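Local coordinates for protein salmonella plasmid virulence: SpvB (PDB 6P0X) that probably catalyses the ADP-ribosylation of host actin on arginine as a secreted Salmonella virulence toxin, of which this chain is the N-terminal domain, at residues W237-V242 with V289-H294; L265-P270 with H283-Q288. One frame throughout, in Å; residues are numbered along the deposited sequence.

Contact 1 of 2, residues W237-V242 with V289-H294; sequences WLFTLV and VLMFHH
T240 and F292 form a hydrogen-bonded pair in an antiparallel beta ladder that joins strands 237-244 and 288-293; the axes of the short segments 239-242 and 289-293 come within 4.8 Å, at 167°. T240 N donates to F292 O and F292 N to T240 O; V242 and L290 repeat the exchange at the next hydrogen-bonded pair, with nearly straight bonds. Of the non-hydrogen-bonded pairs, L241-M291 lies between them and F239-H293 beyond T240-F292; both turn their side chains to the other face. On that face the edge of the F239 ring, at CD1 and CE1, points at the face of the H293 imidazole, a T-shaped pair with planes at 76°. M291, its chain bent at chi2 and chi3, curls its methyl back across the ladder so that CE lies 3.7 Å from F239 CB. L241 CD1 packs on V289 CG1 at 3.6 Å. On the opposite face V242 CG2 meets F292 CD2 at 3.9 Å. Farther out, S23 binds H293 NE2, F258 packs edge-to-face with F292 and with H294, and strands 215-218 and 304-314 continue the pairing outward. At L238, where the chain turns a corner, H294 N donates to L238 O at 2.8 Å. The H294 ring turns its edge to residues 238-240, and its NE2 meets T240 OG1 in a hydrogen bond modelled very short, at 2.5 Å, a length to be taken with caution.

Contact 2 of 2, residues L265-P270 with H283-Q288; sequences LARQDP and HRLCRQ
R267 lies across H283, R284 and L285, and two irregular segments are held together mainly by arginine side chains and main-chain carbonyls. The backbone of R267 makes the first bond, N to H283 O at 2.8 Å. Its CG sits between the backbone N and the carbonyl carbon (chi1 60°), the crowded position, and this carries the side chain along the H283-R284 main chain. CB touches H283 O and L285 CD1; CG comes to 3.2 Å from H283 O; CD rests against H283 C at 3.5 Å. A bend at chi3 then turns the guanidinium across L285, whose CD2 lies over one face, offset toward the rim, 3.7 Å from CZ. At the tip the guanidinium grips the carboxylate side-on, R267 NE to D269 OD1 at 2.7 Å and R267 NH2 to D269 OD2 at 3.0 Å. NH1 reaches R284 O at 3.0 Å, approaching from above the carbonyl plane, and also binds G43 O. N42 bonds to both NH2 and D269 OD2, linking arginine and carboxylate from outside.

R284 answers in the other direction: its NH2 donates to L265 O at 2.8 Å from above the carbonyl plane, though that oxygen lies in the guanidinium plane, while E189 takes its NE. The R287 guanidinium is sandwiched between L265 CD1 and L285 CD1, its NE bonded to L285 O. R287 and Q288 form a classic beta bulge opposite D244. One water joins A266 O to R287 NH2, another joins L265 O to L285 N. R287 NH1 pairs with E315, so each of the three buried arginines has an acidic partner; these carboxylates would offset the positive charge that gathers here and probably help to make its burial tolerable.

Following the chain from the N terminus, the first of the four segments met is 237-242, on strand 237-244, the earlier half of contact 1; the chain then leaves the sheet for a long excursion. Within it, residues 265-270 and 283-288 meet as contact 2, closing a short loop that holds strands 271-273 and 280-282. The chain then passes without a break from 283-288 into 289-294, which returns beside 237-242 and closes contact 1. Contact 2 is therefore nested inside the loop of contact 1; the two do not cross, and their centres lie about 22 Å apart. Contact 1 joins neighbouring strands, whereas contact 2 ties the excursion to the loop that leads into the second of them.

Contact 1 of 2, residues W237-V242 with V289-H294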
# COMPACT_ATOMS: atom_id res chain seq x y z
N TRP A 237 7.82 15.05 -8.37
CA TRP A 237 8.44 14.37 -7.24
C TRP A 237 9.95 14.36 -7.41
O TRP A 237 10.46 14.19 -8.52
CB TRP A 237 7.93 12.93 -7.12
CG TRP A 237 6.44 12.80 -7.01
CD1 TRP A 237 5.57 12.43 -7.99
CD2 TRP A 237 5.65 13.02 -5.83
NE1 TRP A 237 4.29 12.41 -7.50
CE2 TRP A 237 4.31 12.77 -6.18
CE3 TRP A 237 5.95 13.40 -4.52
CZ2 TRP A 237 3.27 12.89 -5.27
CZ3 TRP A 237 4.91 13.52 -3.61
CH2 TRP A 237 3.59 13.27 -3.99
N LEU A 238 10.66 14.53 -6.30
CA LEU A 238 12.11 14.45 -6.30
C LEU A 238 12.63 13.05 -6.01
O LEU A 238 13.76 12.73 -6.41
CB LEU A 238 12.70 15.44 -5.29
CG LEU A 238 12.42 16.91 -5.58
CD1 LEU A 238 13.14 17.81 -4.58
CD2 LEU A 238 12.81 17.27 -7.01
N PHE A 239 11.85 12.21 -5.32
CA PHE A 239 12.32 10.91 -4.86
C PHE A 239 11.29 9.84 -5.19
O PHE A 239 10.08 10.05 -5.04
CB PHE A 239 12.57 10.93 -3.34
CG PHE A 239 13.42 12.08 -2.88
CD1 PHE A 239 14.75 12.18 -3.25
CD2 PHE A 239 12.88 13.07 -2.07
CE1 PHE A 239 15.53 13.24 -2.83
CE2 PHE A 239 13.66 14.14 -1.65
CZ PHE A 239 14.98 14.22 -2.03
N THR A 240 11.78 8.68 -5.65
CA THR A 240 10.91 7.54 -5.94
C THR A 240 11.54 6.27 -5.40
O THR A 240 12.63 5.89 -5.82
CB THR A 240 10.65 7.40 -7.44
OG1 THR A 240 10.20 8.65 -7.97
CG2 THR A 240 9.59 6.34 -7.69
N LEU A 241 10.86 5.63 -4.46
CA LEU A 241 11.25 4.31 -3.98
C LEU A 241 10.46 3.27 -4.77
O LEU A 241 9.22 3.24 -4.70
CB LEU A 241 10.98 4.18 -2.49
CG LEU A 241 11.44 2.89 -1.80
CD1 LEU A 241 12.96 2.84 -1.76
CD2 LEU A 241 10.87 2.80 -0.40
N VAL A 242 11.16 2.43 -5.53
CA VAL A 242 10.53 1.47 -6.44
C VAL A 242 10.69 0.07 -5.87
O VAL A 242 11.81 -0.34 -5.52
CB VAL A 242 11.13 1.56 -7.85
CG1 VAL A 242 10.54 0.49 -8.74
CG2 VAL A 242 10.90 2.94 -8.44
N VAL A 289 14.61 -3.44 -4.32
CA VAL A 289 14.10 -2.14 -3.89
C VAL A 289 15.09 -1.08 -4.37
O VAL A 289 16.26 -1.10 -3.97
CB VAL A 289 13.90 -2.07 -2.37
CG1 VAL A 289 13.27 -0.74 -1.98
CG2 VAL A 289 13.04 -3.23 -1.88
N LEU A 290 14.63 -0.17 -5.21
CA LEU A 290 15.49 0.80 -5.87
C LEU A 290 15.17 2.21 -5.39
O LEU A 290 14.01 2.54 -5.16
CB LEU A 290 15.32 0.72 -7.39
CG LEU A 290 15.16 -0.69 -7.95
CD1 LEU A 290 14.83 -0.64 -9.43
CD2 LEU A 290 16.42 -1.52 -7.72
N MET A 291 16.20 3.04 -5.25
CA MET A 291 16.04 4.44 -4.87
C MET A 291 16.40 5.32 -6.05
O MET A 291 17.52 5.25 -6.56
CB MET A 291 16.91 4.77 -3.65
CG MET A 291 16.63 6.13 -3.04
SD MET A 291 14.98 6.26 -2.31
CE MET A 291 14.35 7.72 -3.15
N PHE A 292 15.45 6.15 -6.50
CA PHE A 292 15.65 7.04 -7.63
C PHE A 292 15.49 8.49 -7.19
O PHE A 292 14.59 8.82 -6.41
CB PHE A 292 14.65 6.76 -8.76
CG PHE A 292 15.00 5.56 -9.60
CD1 PHE A 292 15.81 5.69 -10.72
CD2 PHE A 292 14.50 4.30 -9.29
CE1 PHE A 292 16.12 4.60 -11.50
CE2 PHE A 292 14.81 3.20 -10.07
CZ PHE A 292 15.62 3.35 -11.18
N HIS A 293 16.37 9.36 -7.71
CA HIS A 293 16.24 10.80 -7.56
C HIS A 293 15.85 11.41 -8.90
O HIS A 293 16.17 10.87 -9.96
CB HIS A 293 17.55 11.43 -7.07
CG HIS A 293 17.93 11.02 -5.68
ND1 HIS A 293 19.06 11.50 -5.05
CD2 HIS A 293 17.33 10.19 -4.79
CE1 HIS A 293 19.15 10.98 -3.84
NE2 HIS A 293 18.11 10.18 -3.66
N HIS A 294 15.17 12.56 -8.84
CA HIS A 294 14.63 13.22 -10.04
C HIS A 294 15.04 14.69 -10.00
O HIS A 294 14.26 15.56 -9.64
CB HIS A 294 13.11 13.06 -10.12
CG HIS A 294 12.65 11.64 -10.03
ND1 HIS A 294 12.64 10.79 -11.11
CD2 HIS A 294 12.18 10.91 -8.98
CE1 HIS A 294 12.19 9.60 -10.74
NE2 HIS A 294 11.90 9.65 -9.45

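Contact 2 of 2, residues L265-P270 with H283-Q288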
# COMPACT_ATOMS: atom_id res chain seq x y z
N LEU A 265 8.13 -11.38 -12.99
CA LEU A 265 8.35 -12.81 -12.98
C LEU A 265 7.23 -13.53 -12.23
O LEU A 265 6.57 -12.96 -11.35
CB LEU A 265 9.69 -13.14 -12.32
CG LEU A 265 10.95 -12.67 -13.05
CD1 LEU A 265 12.18 -12.89 -12.18
CD2 LEU A 265 11.10 -13.39 -14.38
N ALA A 266 7.03 -14.79 -12.57
CA ALA A 266 6.08 -15.65 -11.89
C ALA A 266 6.85 -16.56 -10.94
O ALA A 266 7.80 -17.23 -11.36
CB ALA A 266 5.26 -16.48 -12.88
N ARG A 267 6.44 -16.59 -9.68
CA ARG A 267 7.16 -17.34 -8.67
C ARG A 267 6.86 -18.83 -8.79
O ARG A 267 5.88 -19.26 -9.40
CB ARG A 267 6.80 -16.86 -7.26
CG ARG A 267 5.33 -16.99 -6.93
CD ARG A 267 4.97 -16.19 -5.69
NE ARG A 267 5.56 -16.74 -4.47
CZ ARG A 267 5.63 -16.10 -3.32
NH1 ARG A 267 5.15 -14.86 -3.22
NH2 ARG A 267 6.18 -16.68 -2.26
N GLN A 268 7.74 -19.64 -8.19
CA GLN A 268 7.59 -21.08 -8.22
C GLN A 268 6.58 -21.59 -7.21
O GLN A 268 6.11 -22.73 -7.34
CB GLN A 268 8.94 -21.76 -7.98
CG GLN A 268 9.91 -21.62 -9.13
CD GLN A 268 11.23 -22.32 -8.85
OE1 GLN A 268 11.26 -23.43 -8.33
NE2 GLN A 268 12.33 -21.66 -9.19
N ASP A 269 6.24 -20.79 -6.20
CA ASP A 269 5.38 -21.22 -5.10
C ASP A 269 4.14 -20.33 -4.98
O ASP A 269 3.91 -19.71 -3.94
CB ASP A 269 6.16 -21.24 -3.78
CG ASP A 269 6.69 -19.87 -3.39
OD1 ASP A 269 7.01 -19.06 -4.28
OD2 ASP A 269 6.76 -19.60 -2.17
N PRO A 270 3.31 -20.27 -6.02
CA PRO A 270 2.11 -19.43 -5.92
C PRO A 270 1.11 -20.03 -4.95
O PRO A 270 1.04 -21.25 -4.75
CB PRO A 270 1.56 -19.43 -7.35
CG PRO A 270 2.02 -20.72 -7.93
CD PRO A 270 3.28 -21.14 -7.21
N HIS A 283 1.37 -14.34 -7.27
CA HIS A 283 2.31 -14.90 -8.24
C HIS A 283 3.66 -14.21 -8.20
O HIS A 283 4.58 -14.64 -8.91
CB HIS A 283 1.74 -14.79 -9.66
CG HIS A 283 0.61 -15.73 -9.94
ND1 HIS A 283 0.79 -17.09 -10.07
CD2 HIS A 283 -0.71 -15.50 -10.14
CE1 HIS A 283 -0.37 -17.67 -10.33
NE2 HIS A 283 -1.30 -16.72 -10.38
N ARG A 284 3.82 -13.16 -7.40
CA ARG A 284 4.98 -12.28 -7.51
C ARG A 284 5.84 -12.34 -6.26
O ARG A 284 5.35 -12.61 -5.15
CB ARG A 284 4.55 -10.83 -7.78
CG ARG A 284 3.54 -10.67 -8.91
CD ARG A 284 3.96 -11.43 -10.16
NE ARG A 284 2.82 -11.69 -11.03
CZ ARG A 284 2.89 -12.32 -12.20
NH1 ARG A 284 1.79 -12.51 -12.92
NH2 ARG A 284 4.06 -12.74 -12.66
N LEU A 285 7.13 -12.08 -6.45
CA LEU A 285 8.10 -11.90 -5.39
C LEU A 285 8.84 -10.60 -5.65
O LEU A 285 9.30 -10.37 -6.78
CB LEU A 285 9.11 -13.05 -5.33
CG LEU A 285 8.74 -14.36 -4.65
CD1 LEU A 285 9.68 -15.44 -5.16
CD2 LEU A 285 8.84 -14.22 -3.14
N CYS A 286 8.96 -9.76 -4.63
CA CYS A 286 9.76 -8.55 -4.78
C CYS A 286 11.23 -8.94 -4.88
O CYS A 286 11.79 -9.51 -3.94
CB CYS A 286 9.52 -7.59 -3.63
SG CYS A 286 10.59 -6.13 -3.70
N ARG A 287 11.84 -8.62 -6.01
CA ARG A 287 13.24 -8.97 -6.23
C ARG A 287 14.19 -7.86 -5.82
O ARG A 287 15.35 -8.15 -5.48
CB ARG A 287 13.48 -9.32 -7.70
CG ARG A 287 12.46 -10.27 -8.31
CD ARG A 287 12.34 -11.55 -7.49
NE ARG A 287 11.17 -12.33 -7.90
CZ ARG A 287 11.24 -13.52 -8.49
NH1 ARG A 287 12.41 -14.08 -8.73
NH2 ARG A 287 10.12 -14.15 -8.82
N GLN A 288 13.75 -6.61 -5.83
CA GLN A 288 14.67 -5.53 -5.49
C GLN A 288 13.91 -4.29 -5.06
O GLN A 288 12.73 -4.11 -5.38
CB GLN A 288 15.61 -5.22 -6.66
CG GLN A 288 14.87 -5.00 -7.97
CD GLN A 288 15.78 -5.04 -9.18
OE1 GLN A 288 16.94 -4.63 -9.12
NE2 GLN A 288 15.26 -5.54 -10.29
O HOH W 1 7.89 -11.87 -9.23
O HOH W 2 10.28 -16.47 -10.09
O HOH W 3 3.22 -18.40 -10.41